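Local coordinates for methyltransferase-like protein 13 (Homo sapiens, PDB 5WCJ) that methylates elongation factor eEF1A at its N-terminal glycine and at a lysine, using S-adenosylmethionine, the piece here being its C-terminal, N-terminus-methylating domain, at residues 144-154 with 177-185. Residues are numbered along the deposited sequence; the frame is centred on the assembly and turned at random.
Sequences QSFLQKVKSIL and AGLKAVFPL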
loop_
_atom_site.group_PDB
_atom_site.type_symbol
_atom_site.label_atom_id
_atom_site.label_comp_id
_atom_site.label_asym_id
_atom_site.label_seq_id
_atom_site.Cartn_x
_atom_site.Cartn_y
_atom_site.Cartn_z
ATOM N N GLN A 144 -8.876 -15.158 -6.646
ATOM C CA GLN A 144 -7.633 -15.532 -7.317
ATOM C C GLN A 144 -7.435 -14.962 -8.716
ATOM O O GLN A 144 -6.324 -14.587 -9.038
ATOM C CB GLN A 144 -7.433 -17.067 -7.311
ATOM C CG GLN A 144 -6.912 -17.590 -5.968
ATOM C CD GLN A 144 -6.468 -19.040 -6.047
ATOM O OE1 GLN A 144 -5.585 -19.386 -6.837
ATOM N NE2 GLN A 144 -7.076 -19.891 -5.232
ATOM N N SER A 145 -8.476 -14.873 -9.548
ATOM C CA SER A 145 -8.299 -14.281 -10.885
ATOM C C SER A 145 -7.950 -12.778 -10.816
ATOM O O SER A 145 -7.133 -12.310 -11.596
ATOM C CB SER A 145 -9.501 -14.535 -11.806
ATOM O OG SER A 145 -10.671 -13.886 -11.341
ATOM N N PHE A 146 -8.539 -12.052 -9.864
ATOM C CA PHE A 146 -8.115 -10.646 -9.628
ATOM C C PHE A 146 -6.685 -10.549 -9.070
ATOM O O PHE A 146 -5.908 -9.707 -9.497
ATOM C CB PHE A 146 -9.116 -9.912 -8.729
ATOM C CG PHE A 146 -8.792 -8.467 -8.574
ATOM C CD1 PHE A 146 -8.974 -7.579 -9.620
ATOM C CD2 PHE A 146 -8.192 -8.027 -7.410
ATOM C CE1 PHE A 146 -8.610 -6.237 -9.497
ATOM C CE2 PHE A 146 -7.817 -6.692 -7.275
ATOM C CZ PHE A 146 -8.021 -5.806 -8.312
ATOM N N LEU A 147 -6.328 -11.436 -8.160
ATOM C CA LEU A 147 -4.974 -11.466 -7.582
ATOM C C LEU A 147 -3.898 -11.681 -8.627
ATOM O O LEU A 147 -2.800 -11.135 -8.496
ATOM C CB LEU A 147 -4.858 -12.509 -6.456
ATOM C CG LEU A 147 -5.571 -12.202 -5.129
ATOM C CD1 LEU A 147 -5.410 -13.340 -4.137
ATOM C CD2 LEU A 147 -5.084 -10.902 -4.521
ATOM N N GLN A 148 -4.219 -12.430 -9.688
ATOM C CA GLN A 148 -3.321 -12.529 -10.849
ATOM C C GLN A 148 -3.093 -11.183 -11.553
ATOM O O GLN A 148 -1.988 -10.906 -12.036
ATOM C CB GLN A 148 -3.843 -13.577 -11.858
ATOM C CG GLN A 148 -3.826 -15.028 -11.351
ATOM C CD GLN A 148 -2.426 -15.607 -11.142
ATOM O OE1 GLN A 148 -1.451 -15.128 -11.699
ATOM N NE2 GLN A 148 -2.336 -16.654 -10.335
ATOM N N LYS A 149 -4.117 -10.335 -11.608
ATOM C CA LYS A 149 -3.974 -8.984 -12.176
ATOM C C LYS A 149 -3.055 -8.143 -11.298
ATOM O O LYS A 149 -2.221 -7.401 -11.822
ATOM C CB LYS A 149 -5.323 -8.275 -12.333
ATOM C CG LYS A 149 -6.316 -9.028 -13.209
ATOM C CD LYS A 149 -5.708 -9.374 -14.563
ATOM C CE LYS A 149 -6.785 -9.852 -15.533
ATOM N NZ LYS A 149 -6.134 -10.461 -16.726
ATOM N N VAL A 150 -3.194 -8.292 -9.975
ATOM C CA VAL A 150 -2.326 -7.573 -9.015
ATOM C C VAL A 150 -0.871 -8.018 -9.208
ATOM O O VAL A 150 0.046 -7.202 -9.324
ATOM C CB VAL A 150 -2.784 -7.780 -7.558
ATOM C CG1 VAL A 150 -1.828 -7.136 -6.569
ATOM C CG2 VAL A 150 -4.208 -7.247 -7.347
ATOM N N LYS A 151 -0.657 -9.315 -9.260
ATOM C CA LYS A 151 0.684 -9.834 -9.473
ATOM C C LYS A 151 1.303 -9.286 -10.749
ATOM O O LYS A 151 2.498 -8.991 -10.778
ATOM C CB LYS A 151 0.644 -11.370 -9.506
ATOM C CG LYS A 151 1.968 -12.037 -9.890
ATOM C CD LYS A 151 1.807 -13.547 -10.019
ATOM C CE LYS A 151 2.937 -14.138 -10.853
ATOM N NZ LYS A 151 2.979 -15.626 -10.727
ATOM N N SER A 152 0.497 -9.143 -11.799
ATOM C CA SER A 152 1.007 -8.704 -13.100
ATOM C C SER A 152 1.504 -7.242 -13.099
ATOM O O SER A 152 2.294 -6.882 -13.968
ATOM C CB SER A 152 -0.017 -8.962 -14.233
ATOM O OG SER A 152 -1.010 -7.954 -14.298
ATOM N N ILE A 153 1.074 -6.416 -12.128
ATOM C CA ILE A 153 1.536 -5.043 -12.025
ATOM C C ILE A 153 2.472 -4.777 -10.867
ATOM O O ILE A 153 2.721 -3.615 -10.542
ATOM C CB ILE A 153 0.379 -4.013 -12.039
ATOM C CG1 ILE A 153 -0.648 -4.238 -10.912
ATOM C CG2 ILE A 153 -0.287 -4.027 -13.418
ATOM C CD1 ILE A 153 -1.518 -3.018 -10.655
ATOM N N LEU A 154 2.997 -5.833 -10.264
ATOM C CA LEU A 154 3.927 -5.700 -9.156
ATOM C C LEU A 154 5.315 -6.054 -9.689
ATOM O O LEU A 154 5.468 -6.987 -10.457
ATOM C CB LEU A 154 3.526 -6.632 -8.004
ATOM C CG LEU A 154 4.279 -6.505 -6.675
ATOM C CD1 LEU A 154 3.922 -5.240 -5.908
ATOM C CD2 LEU A 154 4.033 -7.717 -5.794
ATOM N N ALA A 177 -5.443 -18.857 2.006
ATOM C CA ALA A 177 -4.983 -19.924 1.092
ATOM C C ALA A 177 -4.862 -19.416 -0.346
ATOM O O ALA A 177 -3.875 -19.691 -1.039
ATOM C CB ALA A 177 -5.903 -21.137 1.150
ATOM N N GLY A 178 -5.862 -18.666 -0.784
ATOM C CA GLY A 178 -5.854 -18.056 -2.123
ATOM C C GLY A 178 -4.742 -17.039 -2.308
ATOM O O GLY A 178 -4.089 -17.002 -3.365
ATOM N N LEU A 179 -4.512 -16.202 -1.295
ATOM C CA LEU A 179 -3.406 -15.261 -1.350
ATOM C C LEU A 179 -2.065 -15.987 -1.508
ATOM O O LEU A 179 -1.239 -15.600 -2.338
ATOM C CB LEU A 179 -3.329 -14.372 -0.119
ATOM C CG LEU A 179 -4.251 -13.169 -0.172
ATOM C CD1 LEU A 179 -4.451 -12.666 1.242
ATOM C CD2 LEU A 179 -3.695 -12.074 -1.067
ATOM N N LYS A 180 -1.861 -17.007 -0.685
ATOM C CA LYS A 180 -0.621 -17.786 -0.696
ATOM C C LYS A 180 -0.414 -18.530 -2.029
ATOM O O LYS A 180 0.721 -18.653 -2.487
ATOM C CB LYS A 180 -0.576 -18.758 0.501
ATOM C CG LYS A 180 0.830 -19.222 0.853
ATOM C CD LYS A 180 0.849 -20.074 2.113
ATOM N N ALA A 181 -1.500 -18.982 -2.652
ATOM C CA ALA A 181 -1.440 -19.599 -3.993
ATOM C C ALA A 181 -0.807 -18.677 -5.042
ATOM O O ALA A 181 -0.093 -19.133 -5.916
ATOM C CB ALA A 181 -2.824 -20.013 -4.454
ATOM N N VAL A 182 -1.079 -17.377 -4.949
ATOM C CA VAL A 182 -0.547 -16.399 -5.897
ATOM C C VAL A 182 0.725 -15.733 -5.383
ATOM O O VAL A 182 1.609 -15.450 -6.192
ATOM C CB VAL A 182 -1.626 -15.343 -6.232
ATOM C CG1 VAL A 182 -1.101 -14.304 -7.232
ATOM C CG2 VAL A 182 -2.883 -16.023 -6.767
ATOM N N PHE A 183 0.825 -15.501 -4.055
ATOM C CA PHE A 183 1.985 -14.886 -3.411
ATOM C C PHE A 183 2.542 -15.843 -2.362
ATOM O O PHE A 183 2.134 -15.811 -1.188
ATOM C CB PHE A 183 1.616 -13.550 -2.766
ATOM C CG PHE A 183 1.096 -12.534 -3.738
ATOM C CD1 PHE A 183 1.969 -11.686 -4.413
ATOM C CD2 PHE A 183 -0.250 -12.430 -3.985
ATOM C CE1 PHE A 183 1.493 -10.753 -5.327
ATOM C CE2 PHE A 183 -0.742 -11.502 -4.888
ATOM C CZ PHE A 183 0.128 -10.661 -5.562
ATOM N N PRO A 184 3.485 -16.702 -2.769
ATOM C CA PRO A 184 3.850 -17.791 -1.843
ATOM C C PRO A 184 4.635 -17.382 -0.589
ATOM O O PRO A 184 4.680 -18.143 0.376
ATOM C CB PRO A 184 4.614 -18.798 -2.724
ATOM C CG PRO A 184 4.813 -18.159 -4.050
ATOM C CD PRO A 184 3.974 -16.916 -4.148
ATOM N N LEU A 185 5.211 -16.189 -0.564
ATOM C CA LEU A 185 5.833 -15.695 0.648
ATOM C C LEU A 185 4.827 -14.758 1.322
ATOM O O LEU A 185 4.511 -13.709 0.755
ATOM C CB LEU A 185 7.114 -14.977 0.292
ATOM C CG LEU A 185 7.933 -14.406 1.442
ATOM C CD1 LEU A 185 8.312 -15.503 2.414
ATOM C CD2 LEU A 185 9.167 -13.684 0.931
HETATM O O HOH W 1 2.873 -16.644 -8.173
#
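A chi1 of -180° turns Val182 CG1 to Leu147 O and leaves CG2 facing Gln148, while Phe183 sets CG anti to its own carbonyl carbon (chi1 -60°), which carries the far end of its ring to Lys151 and Leu154. The valine is a knob in a hole formed by Gln144, Leu147, Gln148 and Lys151: CG1 lies 3.8 Å from Leu147 O, and CG2 is in van der Waals contact with Gln148 NE2 at 3.7 Å, the bend at chi2 turning that amide back toward the valine. One residue on, where the second helix has just ended, the Phe183 ring brings its CZ obliquely to the backbone of Lys151, in the last turn of helix 144-152; CZ stands 4.0 Å from Lys151 CB, and CE1 meets Leu154 CD2. Val150 CG1 also meets CZ, its side chain crossing that of the phenylalanine at about a right angle. Toward the start of helix 144-152, Leu147 CD1 rests 3.7 Å from Leu179 CD2, again with the two side chains nearly perpendicular. Gly178 offers bare backbone here, and the Gln144 amide lies along it, NE2 3.8 Å from Gly178 CA and OE1 beside Ala181 CB. The axes of the two helix segments come within 9.7 Å at 39°, running in the same general direction, and pack on one face of the Rossmann-type methyltransferase sheet, where Phe160 of strand 158-164 touches Leu147, Val150, Leu179 and the Phe183 ring. At the outer edge, the extended Lys151 chain carries NZ to a water at 2.8 Å, which in turn donates to Val182 O at 2.6 Å. No direct hydrogen bond joins the segments, so cohesion comes from van der Waals packing, with Val182 keyed into helix 144-152, Leu147, Leu179 and Phe183 joined to the sheet, and glutamine amides and a water-bridged lysine closing the solvent side.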